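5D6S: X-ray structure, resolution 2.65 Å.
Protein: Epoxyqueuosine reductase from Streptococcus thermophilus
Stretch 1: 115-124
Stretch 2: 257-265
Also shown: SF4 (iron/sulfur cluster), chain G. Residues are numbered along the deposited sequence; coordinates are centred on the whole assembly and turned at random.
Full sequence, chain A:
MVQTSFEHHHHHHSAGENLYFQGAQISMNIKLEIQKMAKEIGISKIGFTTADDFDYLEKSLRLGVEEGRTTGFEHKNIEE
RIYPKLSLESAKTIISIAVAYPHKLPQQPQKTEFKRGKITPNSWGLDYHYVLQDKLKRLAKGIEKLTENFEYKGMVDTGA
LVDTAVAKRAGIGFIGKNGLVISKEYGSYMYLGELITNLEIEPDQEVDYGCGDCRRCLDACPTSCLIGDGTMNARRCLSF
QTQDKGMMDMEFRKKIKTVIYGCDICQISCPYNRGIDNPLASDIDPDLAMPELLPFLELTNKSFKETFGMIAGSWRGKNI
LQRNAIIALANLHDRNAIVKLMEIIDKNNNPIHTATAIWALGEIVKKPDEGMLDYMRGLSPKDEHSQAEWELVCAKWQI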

# COMPACT_ATOMS: atom_id res chain seq x y z
N LYS A 115 -13.75 -17.96 7.20
CA LYS A 115 -13.40 -16.67 7.80
C LYS A 115 -12.65 -15.82 6.75
O LYS A 115 -12.01 -16.34 5.84
CB LYS A 115 -12.61 -16.82 9.10
CG LYS A 115 -12.98 -18.06 9.91
CD LYS A 115 -12.73 -17.92 11.41
CE LYS A 115 -12.66 -19.30 12.05
NZ LYS A 115 -13.27 -19.33 13.40
N ARG A 116 -12.73 -14.52 6.93
CA ARG A 116 -12.26 -13.56 5.94
C ARG A 116 -11.11 -12.69 6.50
O ARG A 116 -11.06 -12.40 7.69
CB ARG A 116 -13.40 -12.63 5.51
CG ARG A 116 -14.54 -13.31 4.78
CD ARG A 116 -15.68 -12.35 4.45
NE ARG A 116 -15.92 -12.37 3.00
CZ ARG A 116 -16.85 -13.08 2.39
NH1 ARG A 116 -16.93 -13.05 1.06
NH2 ARG A 116 -17.72 -13.80 3.08
N GLY A 117 -10.20 -12.30 5.62
CA GLY A 117 -9.19 -11.32 5.96
C GLY A 117 -9.58 -9.99 5.37
O GLY A 117 -10.52 -9.90 4.58
N LYS A 118 -8.88 -8.94 5.78
CA LYS A 118 -9.07 -7.60 5.22
C LYS A 118 -7.88 -7.26 4.34
O LYS A 118 -6.80 -7.78 4.49
CB LYS A 118 -9.19 -6.53 6.31
CG LYS A 118 -10.25 -6.74 7.39
CD LYS A 118 -9.98 -5.81 8.58
CE LYS A 118 -10.78 -6.18 9.82
NZ LYS A 118 -12.25 -6.07 9.60
N ILE A 119 -8.09 -6.30 3.47
CA ILE A 119 -7.08 -5.90 2.51
C ILE A 119 -7.32 -4.40 2.22
O ILE A 119 -8.41 -4.01 1.89
CB ILE A 119 -7.16 -6.76 1.24
CG1 ILE A 119 -6.43 -5.96 0.12
CG2 ILE A 119 -8.62 -7.14 1.01
CD1 ILE A 119 -7.15 -5.50 -1.13
N THR A 120 -6.28 -3.58 2.41
CA THR A 120 -6.40 -2.10 2.42
C THR A 120 -7.32 -1.50 1.36
O THR A 120 -7.31 -1.94 0.21
CB THR A 120 -5.03 -1.39 2.29
OG1 THR A 120 -5.24 0.02 2.19
CG2 THR A 120 -4.30 -1.83 1.05
N PRO A 121 -8.12 -0.48 1.74
CA PRO A 121 -9.01 0.17 0.76
C PRO A 121 -8.24 0.82 -0.38
O PRO A 121 -8.81 1.03 -1.45
CB PRO A 121 -9.74 1.24 1.58
CG PRO A 121 -9.27 1.14 3.00
CD PRO A 121 -8.14 0.17 3.07
N ASN A 122 -6.95 1.13 -0.14
CA ASN A 122 -6.02 1.59 -1.19
C ASN A 122 -5.95 0.65 -2.39
O ASN A 122 -5.46 1.02 -3.46
CB ASN A 122 -4.61 1.76 -0.59
CG ASN A 122 -3.68 2.58 -1.48
OD1 ASN A 122 -4.02 3.67 -1.93
ND2 ASN A 122 -2.49 2.07 -1.74
N SER A 123 -6.39 -0.59 -2.18
CA SER A 123 -6.36 -1.61 -3.20
C SER A 123 -7.74 -2.20 -3.47
O SER A 123 -7.83 -3.35 -3.94
CB SER A 123 -5.39 -2.71 -2.81
OG SER A 123 -5.17 -3.60 -3.88
N TRP A 124 -8.82 -1.45 -3.18
CA TRP A 124 -10.18 -1.91 -3.56
C TRP A 124 -10.45 -1.46 -4.96
O TRP A 124 -10.05 -0.39 -5.36
CB TRP A 124 -11.26 -1.37 -2.65
CG TRP A 124 -11.18 -1.85 -1.24
CD1 TRP A 124 -10.44 -2.89 -0.76
CD2 TRP A 124 -11.90 -1.32 -0.12
NE1 TRP A 124 -10.63 -3.03 0.59
CE2 TRP A 124 -11.51 -2.07 1.02
CE3 TRP A 124 -12.82 -0.28 0.03
CZ2 TRP A 124 -12.01 -1.80 2.30
CZ3 TRP A 124 -13.31 -0.00 1.31
CH2 TRP A 124 -12.91 -0.78 2.42
FE1 SF4 G . 2.89 1.68 8.50
FE2 SF4 G . 0.77 0.92 9.76
FE3 SF4 G . 1.13 3.45 9.22
FE4 SF4 G . 2.57 2.31 11.02
S1 SF4 G . 0.50 2.59 11.04
S2 SF4 G . 3.21 3.54 9.46
S3 SF4 G . 2.72 0.35 10.15
S4 SF4 G . 0.88 1.87 7.85
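Stretch 2 257-265: KTVIYGCDI

Stretch 2 lies alongside stretch 1 as a short backbone-to-backbone contact, in which two main-chain hydrogen bonds frame a single parallel bridge and a third follows it, closed at one end by a threonine–aspartate side-chain bond. The two segments run in the same direction: Gly117 faces Thr258 with their CA atoms 4.8 Å apart, Lys118 faces Val259 at 4.5 Å between CA atoms, and Ile119 and Thr120 are then nearest to Tyr261 and Gly262, CA to CA, at 4.9 and 5.3 Å. The step from Val259 to Tyr261 skips Ile260. Thr258 (-113/9) and Ile260 (-91/2) both leave extended phi/psi on either side of Val259 in the sequence, and the bridge stays single.

The bridge is centred on Lys118, which uses both of its backbone polar groups. Lys118 N donates to Thr258 O at 2.8 Å, and Lys118 O accepts from Ile260 N at 2.8 Å, so that Lys118 reaches the residues before and after Val259, the pattern of a parallel bridge. Lys118 O also receives a CA-H...O contact from Val259 CA at 3.3 Å. Because this pairing is made by the main chain, the lysine side chain is free to lead away from stretch 2 into an exposed position, while Lys118 CB still lies 4.2 Å from Val259 CG2.

Gly117 fits tightly beside this bridge, with Gly117 CA 3.4 Å from Thr258 O. A CB on Gly117 would point toward stretch 2 and fall 3.0 Å from Thr258 O, a clash, so the absence of a side chain lets the backbones approach. Gly262 instead leaves room for the Thr120 methyl: a CB on Gly262 would come within 2.5 Å of Thr120 CG2, and its positive phi of 77° by itself favours glycine.

Beyond Ile260 the third backbone bond, Thr120 N to Tyr261 O at 3.0 Å, adds one further link with nearly straight geometry, 168° at the hydrogen. Apolar packing accompanies it. Ile119 CG1 lies 3.8 Å from Tyr261 CB, and Thr120 CG2 is 3.8 Å from Tyr261 CD2; Ser123 CB adds a looser approach to Tyr261 CD2 at 4.2 Å. The tyrosine side chain is large enough to touch carbons of Ile119, Thr120 and Ser123, while its hydroxyl is hydrogen-bonded elsewhere in the structure.

Thr120 combines these apolar and polar roles. Its CB points toward stretch 2, and Thr120 OG1 donates to Asp264 OD1 at 2.7 Å, giving the buried carboxylate a hydrogen-bond partner. Thr120 OG1 also accepts from Asn122 N at 3.1 Å, which ties the contact to the 3-10 turn at Pro121 and Asn122; Ser123 N closes that turn on Thr120 O at 2.9 Å. Pro121 CD packs 3.2 Å from Asp264 OD2. Asp264 occupies the N-cap position of the following helix but makes no capping bond with its side chain. Just before it, Cys263 points its CB away from stretch 1, and Cys263 SG binds FE2 of the SF4 cluster at 2.3 Å.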

# COMPACT_ATOMS: atom_id res chain seq x y z
N LYS A 257 -2.57 -8.85 12.05
CA LYS A 257 -3.90 -9.37 12.43
C LYS A 257 -4.46 -10.12 11.25
O LYS A 257 -3.87 -11.11 10.83
CB LYS A 257 -4.82 -8.25 12.90
CG LYS A 257 -4.41 -7.63 14.24
CD LYS A 257 -5.53 -6.78 14.79
CE LYS A 257 -5.47 -6.64 16.31
NZ LYS A 257 -4.36 -5.76 16.75
N THR A 258 -5.52 -9.61 10.65
CA THR A 258 -6.10 -10.24 9.44
C THR A 258 -5.96 -9.38 8.20
O THR A 258 -6.50 -9.68 7.16
CB THR A 258 -7.61 -10.55 9.65
OG1 THR A 258 -8.32 -9.33 9.90
CG2 THR A 258 -7.79 -11.49 10.84
N VAL A 259 -5.19 -8.31 8.30
CA VAL A 259 -4.97 -7.42 7.16
C VAL A 259 -3.84 -7.99 6.33
O VAL A 259 -2.67 -7.83 6.70
CB VAL A 259 -4.63 -5.97 7.60
CG1 VAL A 259 -4.48 -5.09 6.39
CG2 VAL A 259 -5.74 -5.40 8.48
N ILE A 260 -4.20 -8.63 5.21
CA ILE A 260 -3.23 -9.36 4.41
C ILE A 260 -2.57 -8.55 3.31
O ILE A 260 -1.76 -9.06 2.55
CB ILE A 260 -3.85 -10.61 3.74
CG1 ILE A 260 -4.87 -10.22 2.69
CG2 ILE A 260 -4.43 -11.55 4.79
CD1 ILE A 260 -5.56 -11.40 2.02
N TYR A 261 -2.90 -7.28 3.23
CA TYR A 261 -2.24 -6.36 2.28
C TYR A 261 -2.39 -4.90 2.74
O TYR A 261 -3.49 -4.40 2.91
CB TYR A 261 -2.79 -6.51 0.86
CG TYR A 261 -1.94 -5.78 -0.14
CD1 TYR A 261 -0.74 -6.33 -0.58
CD2 TYR A 261 -2.29 -4.52 -0.62
CE1 TYR A 261 0.08 -5.66 -1.47
CE2 TYR A 261 -1.48 -3.85 -1.53
CZ TYR A 261 -0.28 -4.42 -1.94
OH TYR A 261 0.57 -3.77 -2.80
N GLY A 262 -1.26 -4.23 2.95
CA GLY A 262 -1.29 -2.85 3.40
C GLY A 262 -1.62 -2.72 4.88
O GLY A 262 -1.82 -3.72 5.59
N CYS A 263 -1.62 -1.47 5.32
CA CYS A 263 -1.97 -1.07 6.66
C CYS A 263 -2.61 0.31 6.55
O CYS A 263 -2.08 1.19 5.87
CB CYS A 263 -0.72 -1.06 7.54
SG CYS A 263 -0.92 -0.48 9.24
N ASP A 264 -3.68 0.52 7.30
CA ASP A 264 -4.36 1.81 7.37
C ASP A 264 -4.42 2.40 8.78
O ASP A 264 -5.06 3.43 8.99
CB ASP A 264 -5.76 1.68 6.80
CG ASP A 264 -5.74 1.45 5.30
OD1 ASP A 264 -5.12 0.45 4.86
OD2 ASP A 264 -6.32 2.26 4.58
N ILE A 265 -3.73 1.80 9.74
CA ILE A 265 -3.86 2.19 11.13
C ILE A 265 -3.55 3.70 11.33
O ILE A 265 -4.23 4.38 12.07
CB ILE A 265 -3.02 1.23 12.03
CG1 ILE A 265 -3.71 -0.15 12.06
CG2 ILE A 265 -2.86 1.74 13.47
CD1 ILE A 265 -2.84 -1.31 12.50